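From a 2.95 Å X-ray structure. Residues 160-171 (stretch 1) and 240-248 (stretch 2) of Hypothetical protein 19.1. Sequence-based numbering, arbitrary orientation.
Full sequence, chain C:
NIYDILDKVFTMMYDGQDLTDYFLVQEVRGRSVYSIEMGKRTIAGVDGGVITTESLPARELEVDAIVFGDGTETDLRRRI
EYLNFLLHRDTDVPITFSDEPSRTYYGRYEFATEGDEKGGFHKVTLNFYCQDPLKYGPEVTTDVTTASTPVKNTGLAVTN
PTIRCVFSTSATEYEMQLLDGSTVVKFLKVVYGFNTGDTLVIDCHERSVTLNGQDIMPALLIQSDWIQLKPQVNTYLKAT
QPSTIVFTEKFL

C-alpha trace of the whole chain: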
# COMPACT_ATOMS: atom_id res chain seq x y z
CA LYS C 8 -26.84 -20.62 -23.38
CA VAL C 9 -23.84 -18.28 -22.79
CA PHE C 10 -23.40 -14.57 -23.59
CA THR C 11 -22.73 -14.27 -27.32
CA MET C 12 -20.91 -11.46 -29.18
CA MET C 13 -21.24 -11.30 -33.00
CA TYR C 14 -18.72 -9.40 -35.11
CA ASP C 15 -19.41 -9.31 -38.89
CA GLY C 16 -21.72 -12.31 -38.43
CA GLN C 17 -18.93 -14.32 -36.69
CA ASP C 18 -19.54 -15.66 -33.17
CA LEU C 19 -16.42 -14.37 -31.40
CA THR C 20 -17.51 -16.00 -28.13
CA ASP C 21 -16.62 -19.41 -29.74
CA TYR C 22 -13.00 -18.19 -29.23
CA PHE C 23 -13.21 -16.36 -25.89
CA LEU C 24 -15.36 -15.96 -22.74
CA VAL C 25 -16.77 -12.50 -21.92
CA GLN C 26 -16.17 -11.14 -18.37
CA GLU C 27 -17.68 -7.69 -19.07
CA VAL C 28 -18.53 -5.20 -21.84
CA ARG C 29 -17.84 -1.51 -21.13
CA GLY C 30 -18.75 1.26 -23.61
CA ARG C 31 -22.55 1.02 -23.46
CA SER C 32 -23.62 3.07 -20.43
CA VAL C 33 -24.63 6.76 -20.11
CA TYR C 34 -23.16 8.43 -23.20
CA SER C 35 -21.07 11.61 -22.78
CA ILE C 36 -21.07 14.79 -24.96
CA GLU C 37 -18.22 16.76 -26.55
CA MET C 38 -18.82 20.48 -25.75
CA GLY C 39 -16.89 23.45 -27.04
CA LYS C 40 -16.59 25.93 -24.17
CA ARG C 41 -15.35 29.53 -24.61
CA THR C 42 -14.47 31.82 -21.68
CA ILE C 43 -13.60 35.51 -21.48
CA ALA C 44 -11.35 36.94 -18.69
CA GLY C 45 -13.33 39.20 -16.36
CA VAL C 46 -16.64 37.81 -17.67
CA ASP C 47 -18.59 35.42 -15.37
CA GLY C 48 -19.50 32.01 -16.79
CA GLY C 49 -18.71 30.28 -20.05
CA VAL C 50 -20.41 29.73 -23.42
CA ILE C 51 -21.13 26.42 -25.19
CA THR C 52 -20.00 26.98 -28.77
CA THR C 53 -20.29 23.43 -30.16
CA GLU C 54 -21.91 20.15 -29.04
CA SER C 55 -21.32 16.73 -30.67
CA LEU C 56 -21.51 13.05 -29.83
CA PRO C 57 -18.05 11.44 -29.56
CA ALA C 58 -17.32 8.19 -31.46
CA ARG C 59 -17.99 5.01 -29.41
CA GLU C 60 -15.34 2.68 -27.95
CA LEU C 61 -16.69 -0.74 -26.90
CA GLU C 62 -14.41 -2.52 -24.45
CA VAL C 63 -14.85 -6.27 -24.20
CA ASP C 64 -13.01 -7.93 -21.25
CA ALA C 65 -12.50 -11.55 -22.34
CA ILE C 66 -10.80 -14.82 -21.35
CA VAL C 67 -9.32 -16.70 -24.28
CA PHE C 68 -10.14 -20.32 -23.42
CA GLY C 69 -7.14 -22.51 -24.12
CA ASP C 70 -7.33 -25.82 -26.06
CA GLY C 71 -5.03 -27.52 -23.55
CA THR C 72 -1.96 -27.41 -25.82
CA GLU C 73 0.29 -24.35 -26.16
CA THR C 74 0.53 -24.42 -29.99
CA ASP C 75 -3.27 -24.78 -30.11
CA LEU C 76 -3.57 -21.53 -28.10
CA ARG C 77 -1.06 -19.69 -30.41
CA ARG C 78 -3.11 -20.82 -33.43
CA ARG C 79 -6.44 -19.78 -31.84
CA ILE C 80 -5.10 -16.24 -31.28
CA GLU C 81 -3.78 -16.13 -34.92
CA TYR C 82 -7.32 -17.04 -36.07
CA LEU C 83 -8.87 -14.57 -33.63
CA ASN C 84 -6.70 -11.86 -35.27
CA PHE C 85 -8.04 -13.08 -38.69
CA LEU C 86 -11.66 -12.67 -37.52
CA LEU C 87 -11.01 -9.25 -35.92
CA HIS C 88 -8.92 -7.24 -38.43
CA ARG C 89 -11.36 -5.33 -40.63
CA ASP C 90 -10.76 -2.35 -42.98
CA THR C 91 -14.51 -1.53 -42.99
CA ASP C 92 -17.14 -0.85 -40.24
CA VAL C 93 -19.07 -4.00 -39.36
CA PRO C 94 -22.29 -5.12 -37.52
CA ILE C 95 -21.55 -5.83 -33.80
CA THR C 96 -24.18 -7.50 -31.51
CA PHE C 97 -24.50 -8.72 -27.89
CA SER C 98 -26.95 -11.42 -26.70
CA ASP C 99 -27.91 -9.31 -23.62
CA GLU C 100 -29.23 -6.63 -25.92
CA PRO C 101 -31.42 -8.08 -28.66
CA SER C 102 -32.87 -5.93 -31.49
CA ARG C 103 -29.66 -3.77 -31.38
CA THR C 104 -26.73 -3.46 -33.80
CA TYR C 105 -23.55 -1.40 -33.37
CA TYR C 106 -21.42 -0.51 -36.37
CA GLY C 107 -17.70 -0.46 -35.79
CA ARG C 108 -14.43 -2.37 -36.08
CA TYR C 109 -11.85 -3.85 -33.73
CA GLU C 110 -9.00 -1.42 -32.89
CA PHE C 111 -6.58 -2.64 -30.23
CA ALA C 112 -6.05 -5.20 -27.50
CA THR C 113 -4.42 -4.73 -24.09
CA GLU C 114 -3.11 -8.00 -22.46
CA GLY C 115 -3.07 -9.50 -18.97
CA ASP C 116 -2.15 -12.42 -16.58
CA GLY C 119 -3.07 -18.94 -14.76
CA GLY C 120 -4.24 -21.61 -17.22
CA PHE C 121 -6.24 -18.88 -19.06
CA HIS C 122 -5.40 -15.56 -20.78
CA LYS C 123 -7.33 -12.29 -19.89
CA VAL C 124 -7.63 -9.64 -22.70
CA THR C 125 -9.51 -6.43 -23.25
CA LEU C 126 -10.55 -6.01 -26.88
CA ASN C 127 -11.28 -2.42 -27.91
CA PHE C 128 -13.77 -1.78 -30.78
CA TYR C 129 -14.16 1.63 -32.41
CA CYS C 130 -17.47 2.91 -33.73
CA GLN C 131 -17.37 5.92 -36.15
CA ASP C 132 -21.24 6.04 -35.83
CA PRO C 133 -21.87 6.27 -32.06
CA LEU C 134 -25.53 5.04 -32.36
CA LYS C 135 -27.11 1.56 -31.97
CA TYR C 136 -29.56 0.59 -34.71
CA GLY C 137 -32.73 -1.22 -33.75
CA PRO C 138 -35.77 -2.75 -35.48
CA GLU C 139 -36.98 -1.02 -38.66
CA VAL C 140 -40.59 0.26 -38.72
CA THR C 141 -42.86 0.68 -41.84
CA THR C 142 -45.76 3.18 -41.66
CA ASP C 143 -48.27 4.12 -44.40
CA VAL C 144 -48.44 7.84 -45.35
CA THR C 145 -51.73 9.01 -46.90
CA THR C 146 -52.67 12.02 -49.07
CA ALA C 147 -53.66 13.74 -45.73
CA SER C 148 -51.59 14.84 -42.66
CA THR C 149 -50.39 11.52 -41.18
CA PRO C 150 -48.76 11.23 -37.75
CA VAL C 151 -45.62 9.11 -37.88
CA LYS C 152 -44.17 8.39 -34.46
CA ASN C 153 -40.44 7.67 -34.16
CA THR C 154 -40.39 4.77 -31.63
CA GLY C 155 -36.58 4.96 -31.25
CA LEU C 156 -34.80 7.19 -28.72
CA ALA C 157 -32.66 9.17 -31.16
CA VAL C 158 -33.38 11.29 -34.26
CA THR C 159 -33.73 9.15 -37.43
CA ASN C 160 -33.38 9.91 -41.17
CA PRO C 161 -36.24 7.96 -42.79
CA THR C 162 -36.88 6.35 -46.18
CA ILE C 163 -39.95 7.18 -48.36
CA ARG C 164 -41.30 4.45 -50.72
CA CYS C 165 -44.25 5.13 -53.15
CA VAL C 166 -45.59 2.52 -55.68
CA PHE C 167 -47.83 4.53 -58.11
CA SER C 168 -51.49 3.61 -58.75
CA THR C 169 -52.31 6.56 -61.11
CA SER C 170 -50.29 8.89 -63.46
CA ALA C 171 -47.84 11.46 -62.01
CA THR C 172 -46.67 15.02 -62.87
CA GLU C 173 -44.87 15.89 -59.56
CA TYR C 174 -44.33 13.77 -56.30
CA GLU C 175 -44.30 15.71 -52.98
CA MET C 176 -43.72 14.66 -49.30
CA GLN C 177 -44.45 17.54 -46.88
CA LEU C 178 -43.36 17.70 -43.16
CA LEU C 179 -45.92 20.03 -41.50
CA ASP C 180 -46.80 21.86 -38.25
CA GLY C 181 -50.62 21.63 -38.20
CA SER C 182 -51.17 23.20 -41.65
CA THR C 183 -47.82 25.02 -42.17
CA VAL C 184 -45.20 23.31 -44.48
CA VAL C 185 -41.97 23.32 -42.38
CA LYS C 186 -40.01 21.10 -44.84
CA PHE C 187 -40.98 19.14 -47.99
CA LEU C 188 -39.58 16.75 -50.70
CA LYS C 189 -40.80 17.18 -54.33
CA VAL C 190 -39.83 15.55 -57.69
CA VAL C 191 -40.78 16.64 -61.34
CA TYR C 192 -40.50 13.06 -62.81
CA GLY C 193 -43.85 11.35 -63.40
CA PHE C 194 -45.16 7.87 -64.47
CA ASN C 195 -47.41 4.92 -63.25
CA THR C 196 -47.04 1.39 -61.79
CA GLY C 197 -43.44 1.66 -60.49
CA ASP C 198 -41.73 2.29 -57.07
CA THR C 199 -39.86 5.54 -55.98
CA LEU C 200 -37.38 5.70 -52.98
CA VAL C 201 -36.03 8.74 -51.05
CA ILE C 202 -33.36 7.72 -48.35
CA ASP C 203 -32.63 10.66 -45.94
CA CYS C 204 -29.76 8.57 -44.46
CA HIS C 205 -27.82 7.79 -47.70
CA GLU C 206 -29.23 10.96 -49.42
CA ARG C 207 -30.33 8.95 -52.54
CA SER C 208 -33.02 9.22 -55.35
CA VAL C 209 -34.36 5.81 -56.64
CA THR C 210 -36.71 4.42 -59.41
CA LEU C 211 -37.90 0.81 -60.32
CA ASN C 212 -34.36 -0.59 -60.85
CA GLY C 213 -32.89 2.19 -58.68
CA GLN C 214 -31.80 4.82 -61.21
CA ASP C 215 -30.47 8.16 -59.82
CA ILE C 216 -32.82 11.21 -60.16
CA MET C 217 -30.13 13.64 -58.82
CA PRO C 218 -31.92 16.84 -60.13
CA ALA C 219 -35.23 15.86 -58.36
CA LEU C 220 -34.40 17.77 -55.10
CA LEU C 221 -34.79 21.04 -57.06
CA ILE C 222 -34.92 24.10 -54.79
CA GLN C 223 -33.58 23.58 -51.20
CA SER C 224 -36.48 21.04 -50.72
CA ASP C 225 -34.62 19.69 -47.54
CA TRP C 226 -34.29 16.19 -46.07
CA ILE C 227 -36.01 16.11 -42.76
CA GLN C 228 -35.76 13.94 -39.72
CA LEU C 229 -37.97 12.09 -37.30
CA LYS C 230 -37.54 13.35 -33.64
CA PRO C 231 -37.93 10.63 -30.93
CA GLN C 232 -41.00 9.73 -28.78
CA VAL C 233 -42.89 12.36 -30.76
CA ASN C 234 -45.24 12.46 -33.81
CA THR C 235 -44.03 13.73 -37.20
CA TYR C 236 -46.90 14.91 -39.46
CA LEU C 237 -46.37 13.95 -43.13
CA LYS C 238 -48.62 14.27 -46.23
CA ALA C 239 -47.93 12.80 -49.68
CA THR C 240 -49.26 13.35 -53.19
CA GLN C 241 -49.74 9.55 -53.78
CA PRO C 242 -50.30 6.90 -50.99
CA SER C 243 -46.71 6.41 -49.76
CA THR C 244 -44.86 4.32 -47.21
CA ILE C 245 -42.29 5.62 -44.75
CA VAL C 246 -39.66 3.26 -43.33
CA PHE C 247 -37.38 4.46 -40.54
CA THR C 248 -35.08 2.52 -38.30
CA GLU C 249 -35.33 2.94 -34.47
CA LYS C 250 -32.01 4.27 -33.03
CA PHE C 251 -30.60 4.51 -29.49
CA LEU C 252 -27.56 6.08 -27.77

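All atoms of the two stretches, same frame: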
# COMPACT_ATOMS: atom_id res chain seq x y z
N ASN C 160 -33.30 9.42 -39.80
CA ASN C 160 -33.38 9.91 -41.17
C ASN C 160 -34.12 8.80 -41.92
O ASN C 160 -33.58 7.71 -42.13
CB ASN C 160 -31.99 10.19 -41.74
CG ASN C 160 -31.11 10.95 -40.78
OD1 ASN C 160 -31.30 12.15 -40.55
ND2 ASN C 160 -30.17 10.24 -40.13
N PRO C 161 -35.42 9.04 -42.21
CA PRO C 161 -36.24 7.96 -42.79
C PRO C 161 -36.03 7.66 -44.26
O PRO C 161 -35.13 8.18 -44.90
CB PRO C 161 -37.66 8.41 -42.47
CG PRO C 161 -37.59 9.90 -42.45
CD PRO C 161 -36.21 10.26 -41.96
N THR C 162 -36.88 6.77 -44.78
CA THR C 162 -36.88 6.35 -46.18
C THR C 162 -38.32 6.33 -46.66
O THR C 162 -39.16 5.67 -46.04
CB THR C 162 -36.11 5.03 -46.35
OG1 THR C 162 -34.76 5.25 -45.96
CG2 THR C 162 -36.14 4.51 -47.77
N ILE C 163 -38.61 7.08 -47.74
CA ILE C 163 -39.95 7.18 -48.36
C ILE C 163 -40.02 6.32 -49.61
O ILE C 163 -39.20 6.48 -50.51
CB ILE C 163 -40.46 8.64 -48.59
CG1 ILE C 163 -40.03 9.63 -47.47
CG2 ILE C 163 -41.98 8.63 -48.72
CD1 ILE C 163 -38.79 10.50 -47.77
N ARG C 164 -41.02 5.41 -49.65
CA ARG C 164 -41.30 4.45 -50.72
C ARG C 164 -42.75 4.60 -51.23
O ARG C 164 -43.69 4.39 -50.47
CB ARG C 164 -41.06 3.02 -50.18
CG ARG C 164 -41.25 1.90 -51.20
CD ARG C 164 -40.96 0.54 -50.60
NE ARG C 164 -39.53 0.30 -50.39
CZ ARG C 164 -38.86 -0.76 -50.85
NH1 ARG C 164 -39.49 -1.70 -51.54
NH2 ARG C 164 -37.56 -0.88 -50.62
N CYS C 165 -42.93 4.97 -52.52
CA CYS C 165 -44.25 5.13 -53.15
C CYS C 165 -44.44 4.41 -54.50
O CYS C 165 -43.89 4.86 -55.51
CB CYS C 165 -44.67 6.60 -53.24
SG CYS C 165 -46.36 6.86 -53.85
N VAL C 166 -45.27 3.34 -54.50
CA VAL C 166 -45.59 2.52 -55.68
C VAL C 166 -46.91 2.99 -56.34
O VAL C 166 -48.02 2.64 -55.90
CB VAL C 166 -45.45 0.98 -55.45
CG1 VAL C 166 -46.19 0.52 -54.19
CG2 VAL C 166 -45.86 0.17 -56.68
N PHE C 167 -46.76 3.85 -57.37
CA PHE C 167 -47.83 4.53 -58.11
C PHE C 167 -49.01 3.69 -58.57
O PHE C 167 -48.83 2.58 -59.07
CB PHE C 167 -47.26 5.39 -59.25
CG PHE C 167 -46.42 6.57 -58.79
CD1 PHE C 167 -47.01 7.81 -58.53
CD2 PHE C 167 -45.05 6.45 -58.63
CE1 PHE C 167 -46.25 8.89 -58.10
CE2 PHE C 167 -44.28 7.54 -58.21
CZ PHE C 167 -44.89 8.75 -57.96
N SER C 168 -50.22 4.22 -58.34
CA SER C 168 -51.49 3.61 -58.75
C SER C 168 -52.02 4.35 -59.99
O SER C 168 -52.49 3.70 -60.92
CB SER C 168 -52.50 3.63 -57.61
OG SER C 168 -52.49 4.86 -56.89
N THR C 169 -51.90 5.69 -60.00
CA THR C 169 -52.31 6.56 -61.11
C THR C 169 -51.09 7.31 -61.70
O THR C 169 -49.97 7.16 -61.20
CB THR C 169 -53.48 7.49 -60.69
OG1 THR C 169 -53.10 8.22 -59.52
CG2 THR C 169 -54.78 6.73 -60.45
N SER C 170 -51.31 8.10 -62.77
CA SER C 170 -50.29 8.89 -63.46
C SER C 170 -49.73 10.00 -62.56
O SER C 170 -50.42 10.44 -61.64
CB SER C 170 -50.83 9.48 -64.77
OG SER C 170 -52.05 10.19 -64.60
N ALA C 171 -48.49 10.42 -62.82
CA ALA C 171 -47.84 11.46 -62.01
C ALA C 171 -47.28 12.60 -62.85
O ALA C 171 -46.92 12.40 -64.01
CB ALA C 171 -46.75 10.84 -61.15
N THR C 240 -48.39 13.15 -52.04
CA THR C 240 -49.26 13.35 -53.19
C THR C 240 -49.94 12.03 -53.60
O THR C 240 -51.08 12.05 -54.08
CB THR C 240 -48.52 14.04 -54.31
OG1 THR C 240 -47.30 13.35 -54.55
CG2 THR C 240 -48.26 15.50 -54.01
N GLN C 241 -49.24 10.89 -53.42
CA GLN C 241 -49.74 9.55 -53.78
C GLN C 241 -49.53 8.66 -52.56
O GLN C 241 -48.48 8.80 -51.94
CB GLN C 241 -48.95 9.02 -54.99
CG GLN C 241 -49.61 7.87 -55.75
CD GLN C 241 -50.56 8.35 -56.82
OE1 GLN C 241 -50.17 8.64 -57.97
NE2 GLN C 241 -51.84 8.43 -56.49
N PRO C 242 -50.49 7.77 -52.18
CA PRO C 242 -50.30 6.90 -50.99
C PRO C 242 -48.88 6.33 -50.96
O PRO C 242 -48.46 5.56 -51.83
CB PRO C 242 -51.45 5.89 -51.11
CG PRO C 242 -52.49 6.62 -51.79
CD PRO C 242 -51.79 7.48 -52.81
N SER C 243 -48.12 6.77 -49.94
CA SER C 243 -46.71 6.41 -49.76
C SER C 243 -46.55 5.49 -48.57
O SER C 243 -47.53 5.09 -47.92
CB SER C 243 -45.80 7.62 -49.59
OG SER C 243 -45.91 8.52 -50.68
N THR C 244 -45.30 5.14 -48.32
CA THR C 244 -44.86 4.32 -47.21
C THR C 244 -43.58 4.94 -46.70
O THR C 244 -42.72 5.32 -47.50
CB THR C 244 -44.85 2.81 -47.59
OG1 THR C 244 -45.70 2.10 -46.68
CG2 THR C 244 -43.47 2.16 -47.57
N ILE C 245 -43.50 5.13 -45.39
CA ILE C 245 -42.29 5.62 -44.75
C ILE C 245 -41.73 4.50 -43.89
O ILE C 245 -42.47 3.81 -43.17
CB ILE C 245 -42.43 6.98 -44.01
CG1 ILE C 245 -41.06 7.54 -43.62
CG2 ILE C 245 -43.37 6.89 -42.79
CD1 ILE C 245 -40.90 8.93 -43.92
N VAL C 246 -40.43 4.26 -44.07
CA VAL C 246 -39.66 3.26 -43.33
C VAL C 246 -38.49 3.98 -42.69
O VAL C 246 -37.69 4.65 -43.36
CB VAL C 246 -39.19 2.04 -44.17
CG1 VAL C 246 -38.61 0.94 -43.25
CG2 VAL C 246 -40.31 1.49 -45.05
N PHE C 247 -38.44 3.90 -41.38
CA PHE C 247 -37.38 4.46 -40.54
C PHE C 247 -36.85 3.32 -39.71
O PHE C 247 -37.54 2.32 -39.47
CB PHE C 247 -37.90 5.60 -39.63
CG PHE C 247 -38.85 5.19 -38.52
CD1 PHE C 247 -40.22 5.20 -38.71
CD2 PHE C 247 -38.37 4.79 -37.27
CE1 PHE C 247 -41.09 4.82 -37.69
CE2 PHE C 247 -39.24 4.40 -36.25
CZ PHE C 247 -40.59 4.42 -36.47
N THR C 248 -35.63 3.50 -39.20
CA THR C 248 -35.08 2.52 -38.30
C THR C 248 -34.86 3.14 -36.93
O THR C 248 -34.22 4.19 -36.84
CB THR C 248 -33.93 1.76 -38.93
OG1 THR C 248 -33.36 0.92 -37.93
CG2 THR C 248 -32.87 2.69 -39.55

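Two segments whose touching residues lie at least 71 positions apart in sequence meet here as neighbouring antiparallel strands, 162-166 and 243-248, their directions 154° apart. Two pairs carry the backbone bonding. Thr-162 N donates to Val-246 O (2.7 Å), a bond bent to 132° at the hydrogen, and Val-246 N returns a nearly straight bond to Thr-162 O (2.7 Å). Two residues along, Arg-164 N reaches Thr-244 O at 2.7 Å, again nearly straight, whereas the return bond from Thr-244 N to Arg-164 O (2.8 Å) is weak, with an angle of 127° at the hydrogen. Between them lies the non-hydrogen-bonded pair Ile-163 and Ile-245, where CA-H groups face carbonyls: Ile-245 CA lies 3.4 Å from Thr-162 O, and Ile-163 CA 3.4 Å from Thr-244 O.

Side chains alternate across the sheet. Ile-163 and Ile-245 share the buried face, and the end of Ile-245 bends toward the partner strand. Its CD1 fits between two neighbours, 3.6 Å from Pro-161 CB and 3.7 Å from Ile-163 CG1. Proline suits the position before the strand: its compact ring offers carbon to Ile-245 and to Phe-247, whose CB is 4.0 Å from Pro-161 CB. The other face carries Thr-162, Val-246, Arg-164 and Thr-244, beta-branched residues at home in a strand plus an arginine whose aliphatic base packs (Arg-164 CB to Thr-244 CG2, 3.7 Å) while its charged end leads away to the exposed surface.

Beyond the ladder, the small Cys-165 fits closely against Pro-242 and Ser-243, its SG 3.2 Å from Pro-242 O and its CB 3.4 Å from Ser-243 OG. Gln-241, the residue most covered by the opposing stretch, reaches across to the loop that follows strand 162-166. Its OE1 meets the edge of the Phe-167 ring, 3.3 Å from CD1, where the slightly positive rim suits an oxygen, and its NE2 donates to Thr-169 OG1 at 3.3 Å.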